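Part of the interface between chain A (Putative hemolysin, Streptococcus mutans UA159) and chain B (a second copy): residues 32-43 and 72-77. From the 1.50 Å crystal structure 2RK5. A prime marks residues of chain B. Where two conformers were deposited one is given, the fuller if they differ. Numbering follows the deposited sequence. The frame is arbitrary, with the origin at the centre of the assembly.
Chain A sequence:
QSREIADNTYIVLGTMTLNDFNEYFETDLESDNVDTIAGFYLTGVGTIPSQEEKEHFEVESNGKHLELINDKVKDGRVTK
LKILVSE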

ATOM      1  N   ASP A  32     -11.423  -7.093   6.818  1.00 14.49           N
ATOM      2  CA  ASP A  32     -10.594  -7.278   7.989  1.00 15.15           C
ATOM      3  C   ASP A  32      -9.328  -6.444   7.903  1.00 14.84           C
ATOM      4  O   ASP A  32      -8.696  -6.384   6.859  1.00 16.87           O
ATOM      5  N   ASN A  33      -8.962  -5.800   9.009  1.00 15.43           N
ATOM      6  CA  ASN A  33      -7.700  -5.036   9.090  1.00 15.50           C
ATOM      7  C   ASN A  33      -7.644  -3.858   8.130  1.00 14.52           C
ATOM      8  O   ASN A  33      -6.563  -3.443   7.687  1.00 15.19           O
ATOM      9  N   VAL A  34      -8.824  -3.320   7.808  1.00 12.48           N
ATOM     10  CA  VAL A  34      -8.950  -2.146   6.988  1.00 11.20           C
ATOM     11  C   VAL A  34      -9.793  -1.060   7.650  1.00  9.08           C
ATOM     12  O   VAL A  34     -10.871  -1.349   8.170  1.00  9.48           O
ATOM     13  N   ASP A  35      -9.304   0.175   7.550  1.00  8.67           N
ATOM     14  CA  ASP A  35     -10.008   1.341   8.057  1.00  8.83           C
ATOM     15  C   ASP A  35     -10.436   2.354   7.031  1.00  8.65           C
ATOM     16  O   ASP A  35     -11.367   3.120   7.299  1.00  8.84           O
ATOM     17  N   THR A  36      -9.730   2.403   5.898  1.00  7.80           N
ATOM     18  CA  THR A  36     -10.005   3.448   4.909  1.00  7.72           C
ATOM     19  C   THR A  36     -10.310   2.855   3.546  1.00  7.61           C
ATOM     20  O   THR A  36     -10.093   1.676   3.295  1.00  8.86           O
ATOM     21  N   ILE A  37     -10.870   3.683   2.677  1.00  6.70           N
ATOM     22  CA  ILE A  37     -11.211   3.255   1.327  1.00  7.08           C
ATOM     23  C   ILE A  37      -9.958   2.833   0.553  1.00  7.43           C
ATOM     24  O   ILE A  37     -10.024   1.833  -0.190  1.00  8.03           O
ATOM     25  N   ALA A  38      -8.828   3.520   0.735  1.00  7.66           N
ATOM     26  CA  ALA A  38      -7.578   3.036   0.090  1.00  7.53           C
ATOM     27  C   ALA A  38      -7.200   1.644   0.592  1.00  7.61           C
ATOM     28  O   ALA A  38      -6.754   0.785  -0.181  1.00  9.12           O
ATOM     29  N   GLY A  39      -7.330   1.421   1.891  1.00  7.37           N
ATOM     30  CA  GLY A  39      -7.014   0.121   2.455  1.00  8.32           C
ATOM     31  C   GLY A  39      -7.911  -0.945   1.858  1.00  7.58           C
ATOM     32  O   GLY A  39      -7.458  -2.059   1.547  1.00  8.80           O
ATOM     33  N   PHE A  40      -9.204  -0.643   1.750  1.00  7.52           N
ATOM     34  CA  PHE A  40     -10.166  -1.593   1.169  1.00  8.22           C
ATOM     35  C   PHE A  40      -9.797  -1.918  -0.292  1.00  7.62           C
ATOM     36  O   PHE A  40      -9.794  -3.091  -0.732  1.00  7.91           O
ATOM     37  N   TYR A  41      -9.501  -0.865  -1.059  1.00  7.74           N
ATOM     38  CA  TYR A  41      -9.154  -1.033  -2.474  1.00  7.89           C
ATOM     39  C   TYR A  41      -7.867  -1.834  -2.612  1.00  8.58           C
ATOM     40  O   TYR A  41      -7.790  -2.801  -3.398  1.00  8.68           O
ATOM     41  N   LEU A  42      -6.851  -1.473  -1.847  1.00  8.34           N
ATOM     42  CA  LEU A  42      -5.537  -2.148  -2.004  1.00  9.57           C
ATOM     43  C   LEU A  42      -5.589  -3.626  -1.597  1.00 10.10           C
ATOM     44  O   LEU A  42      -4.971  -4.512  -2.242  1.00 10.99           O
ATOM     45  N   THR A  43      -6.321  -3.907  -0.519  1.00 11.09           N
ATOM     46  CA  THR A  43      -6.482  -5.304  -0.076  1.00 12.33           C
ATOM     47  C   THR A  43      -7.311  -6.091  -1.097  1.00 11.78           C
ATOM     48  O   THR A  43      -7.078  -7.300  -1.294  1.00 12.97           O
TER
ATOM     49  N   LYS B  72       4.660  -6.245   9.929  1.00  9.72           N
ATOM     50  CA  LYS B  72       3.371  -5.737  10.415  1.00 10.49           C
ATOM     51  C   LYS B  72       2.706  -4.976   9.275  1.00 10.21           C
ATOM     52  O   LYS B  72       3.385  -4.217   8.577  1.00 10.62           O
ATOM     53  N   VAL B  73       1.403  -5.194   9.096  1.00 10.40           N
ATOM     54  CA  VAL B  73       0.596  -4.521   8.107  1.00 11.40           C
ATOM     55  C   VAL B  73      -0.644  -3.938   8.784  1.00 11.97           C
ATOM     56  O   VAL B  73      -1.266  -4.589   9.618  1.00 12.92           O
ATOM     57  N   LYS B  74      -1.002  -2.717   8.398  1.00 12.16           N
ATOM     58  CA  LYS B  74      -2.135  -1.966   8.959  1.00 13.43           C
ATOM     59  C   LYS B  74      -2.834  -1.251   7.792  1.00 12.89           C
ATOM     60  O   LYS B  74      -2.193  -0.464   7.088  1.00 12.65           O
ATOM     61  N   ASP B  75      -4.121  -1.512   7.557  1.00 12.05           N
ATOM     62  CA  ASP B  75      -4.882  -0.791   6.528  1.00 13.12           C
ATOM     63  C   ASP B  75      -4.201  -0.763   5.161  1.00 13.98           C
ATOM     64  O   ASP B  75      -4.152   0.273   4.518  1.00 14.43           O
ATOM     65  N   GLY B  76      -3.610  -1.879   4.763  1.00 16.47           N
ATOM     66  CA  GLY B  76      -2.866  -1.911   3.491  1.00 17.00           C
ATOM     67  C   GLY B  76      -1.475  -1.296   3.516  1.00 18.04           C
ATOM     68  O   GLY B  76      -0.766  -1.249   2.485  1.00 21.71           O
ATOM     69  N   ARG B  77      -1.059  -0.780   4.666  0.50 16.88           N
ATOM     70  CA  ARG B  77       0.282  -0.217   4.768  0.50 15.78           C
ATOM     71  C   ARG B  77       1.180  -1.253   5.438  0.50 14.84           C
ATOM     72  O   ARG B  77       0.837  -1.772   6.482  0.50 13.18           O
TER

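The contact is built on one acidic side chain set against the start of a helix. Asp75′, in the turn that runs from Lys74′ to Arg77′, has more surface covered than any other residue here. Its CA-to-CB bond points sideways, but chi1 in t (-165°) carries the carboxylate in to the loop ahead of helix 37-43. There Asp75′ OD1 accepts two backbone hydrogen bonds, from Asp35 N at 2.8 Å and from Thr36 N at 3.0 Å, while Asp75′ OD2 accepts from Thr36 OG1 at 2.7 Å. Thr36, with chi1 in p, works twice: its OG1 donates across the interface and accepts from Gly39 N at 3.2 Å, the bond that caps the helix. One hydroxyl thus ties the partner's acid to the helix start.

Glycine makes the room. Gly39 CA lies 3.5 Å from Asp75′ OD1, and an ideal CB on Gly39 would fall 2.0 Å from that oxygen, a clash. Val34, chi1 in t, closes in beside the same oxygen, its CG1 3.7 Å from Asp75′ OD1.

Asn33 is the second anchor. It too starts sideways with chi1 in t, and its end comes nearer, so that Asn33 ND2 donates to Val73′ O at 3.1 Å with a nearly straight angle of 170°. Its backbone answers as well: Asn33 O receives a weak hydrogen bond from Asp75′ N at 3.1 Å, bent to 131°. A water donates to Asn33 O and accepts from Gly76′ N, each at 2.9 Å, bridging a gap of 4.4 Å between these two atoms.

Gly76′, at the positive phi of the type I' turn, brings bare backbone to the helix. Leu42 (chi1 m, chi2 t) points toward it, CD1 reaching within 4.4 Å of Gly76′ O. The rule is polar anchoring first, with apolar packing light.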

ATOM      1  CB  ASP A  32     -10.224  -8.766   8.131  1.00 15.92           C
ATOM      2  CG  ASP A  32     -11.375  -9.625   8.691  1.00 20.66           C
ATOM      3  OD1 ASP A  32     -12.401  -9.099   9.174  1.00 23.48           O
ATOM      4  OD2 ASP A  32     -11.214 -10.863   8.685  1.00 26.91           O
ATOM      5  CB  ASN A  33      -6.459  -5.941   8.895  1.00 15.91           C
ATOM      6  CG  ASN A  33      -5.145  -5.301   9.411  1.00 17.10           C
ATOM      7  OD1 ASN A  33      -5.176  -4.380  10.219  1.00 22.56           O
ATOM      8  ND2 ASN A  33      -3.986  -5.821   8.958  1.00 17.98           N
ATOM      9  CB  VAL A  34      -9.595  -2.554   5.619  1.00 11.13           C
ATOM     10  CG1 VAL A  34     -10.099  -1.361   4.818  1.00 12.82           C
ATOM     11  CG2 VAL A  34      -8.571  -3.372   4.854  1.00 14.22           C
ATOM     12  CB  ASP A  35      -9.143   2.010   9.123  1.00  9.99           C
ATOM     13  CG  ASP A  35      -8.968   1.106  10.337  1.00 12.84           C
ATOM     14  OD1 ASP A  35      -9.993   0.668  10.909  1.00 17.87           O
ATOM     15  OD2 ASP A  35      -7.827   0.838  10.690  1.00 20.35           O
ATOM     16  CB  THR A  36      -8.784   4.391   4.701  1.00  7.93           C
ATOM     17  OG1 THR A  36      -7.690   3.678   4.107  1.00  9.88           O
ATOM     18  CG2 THR A  36      -8.336   4.996   5.999  1.00  8.75           C
ATOM     19  CB  ILE A  37     -12.055   4.305   0.593  1.00  7.45           C
ATOM     20  CG1 ILE A  37     -12.660   3.707  -0.688  1.00  7.53           C
ATOM     21  CG2 ILE A  37     -11.287   5.614   0.368  1.00  8.97           C
ATOM     22  CD1 ILE A  37     -13.554   2.502  -0.456  1.00 10.07           C
ATOM     23  CB  ALA A  38      -6.400   3.994   0.287  1.00  8.93           C
ATOM     24  CB  PHE A  40     -11.567  -1.005   1.265  1.00  8.94           C
ATOM     25  CG  PHE A  40     -12.629  -1.861   0.659  1.00  9.40           C
ATOM     26  CD1 PHE A  40     -13.265  -2.817   1.397  1.00  8.59           C
ATOM     27  CD2 PHE A  40     -12.996  -1.685  -0.648  1.00  9.77           C
ATOM     28  CE1 PHE A  40     -14.220  -3.624   0.839  1.00 10.05           C
ATOM     29  CE2 PHE A  40     -13.968  -2.481  -1.237  1.00  9.62           C
ATOM     30  CZ  PHE A  40     -14.576  -3.458  -0.490  1.00  9.85           C
ATOM     31  CB  TYR A  41      -8.997   0.333  -3.101  1.00  7.76           C
ATOM     32  CG  TYR A  41      -8.313   0.338  -4.422  1.00  7.04           C
ATOM     33  CD1 TYR A  41      -9.022   0.163  -5.612  1.00  7.19           C
ATOM     34  CD2 TYR A  41      -6.962   0.630  -4.510  1.00  8.44           C
ATOM     35  CE1 TYR A  41      -8.384   0.218  -6.859  1.00  7.60           C
ATOM     36  CE2 TYR A  41      -6.314   0.652  -5.747  1.00  7.45           C
ATOM     37  CZ  TYR A  41      -7.025   0.483  -6.916  1.00  6.70           C
ATOM     38  OH  TYR A  41      -6.353   0.563  -8.118  1.00  8.90           O
ATOM     39  CB  LEU A  42      -4.424  -1.451  -1.202  1.00  9.71           C
ATOM     40  CG  LEU A  42      -4.018  -0.082  -1.769  1.00 13.41           C
ATOM     41  CD1 LEU A  42      -3.074   0.627  -0.778  1.00 14.57           C
ATOM     42  CD2 LEU A  42      -3.356  -0.205  -3.149  1.00 15.35           C
ATOM     43  CB  THR A  43      -7.084  -5.382   1.322  1.00 14.48           C
ATOM     44  OG1 THR A  43      -8.348  -4.783   1.298  1.00 20.31           O
ATOM     45  CG2 THR A  43      -6.273  -4.633   2.279  1.00 14.11           C
TER
ATOM     46  CB  LYS B  72       3.561  -4.815  11.613  1.00 11.96           C
ATOM     47  CG  LYS B  72       2.300  -4.256  12.207  1.00 15.11           C
ATOM     48  CD  LYS B  72       1.537  -5.293  12.912  1.00 19.43           C
ATOM     49  CE  LYS B  72       0.537  -4.736  13.914  1.00 21.09           C
ATOM     50  NZ  LYS B  72      -0.279  -5.841  14.520  1.00 23.66           N
ATOM     51  CB  VAL B  73       0.150  -5.520   7.031  1.00 11.78           C
ATOM     52  CG1 VAL B  73      -0.767  -4.857   5.999  1.00 13.57           C
ATOM     53  CG2 VAL B  73       1.360  -6.139   6.341  1.00 12.64           C
ATOM     54  CB  LYS B  74      -1.660  -0.897   9.951  1.00 14.78           C
ATOM     55  CG  LYS B  74      -0.704  -1.287  11.099  1.00 18.84           C
ATOM     56  CD  LYS B  74      -0.423  -0.075  12.070  1.00 18.59           C
ATOM     57  CE  LYS B  74       0.835  -0.287  12.939  1.00 21.83           C
ATOM     58  NZ  LYS B  74       1.225   0.975  13.704  1.00 23.22           N
ATOM     59  CB  ASP B  75      -5.097   0.663   6.968  1.00 11.68           C
ATOM     60  CG  ASP B  75      -6.171   1.369   6.150  1.00 11.00           C
ATOM     61  OD1 ASP B  75      -7.207   0.741   5.858  1.00  9.34           O
ATOM     62  OD2 ASP B  75      -5.992   2.558   5.842  1.00 11.01           O
ATOM     63  CB  ARG B  77       0.275   1.087   5.577  0.50 16.01           C
ATOM     64  CG  ARG B  77       1.463   1.996   5.278  0.50 17.06           C
ATOM     65  CD  ARG B  77       1.524   2.416   3.812  0.50 17.39           C
ATOM     66  NE  ARG B  77       2.826   2.999   3.476  0.50 14.67           N
ATOM     67  CZ  ARG B  77       3.296   3.203   2.242  0.50 13.74           C
ATOM     68  NH1 ARG B  77       2.614   2.829   1.163  0.50 13.53           N
ATOM     69  NH2 ARG B  77       4.465   3.784   2.081  0.50 14.33           N
TER
HETATM   70  O   HOH W   1      -4.442  -4.401   5.928  1.00 26.83           O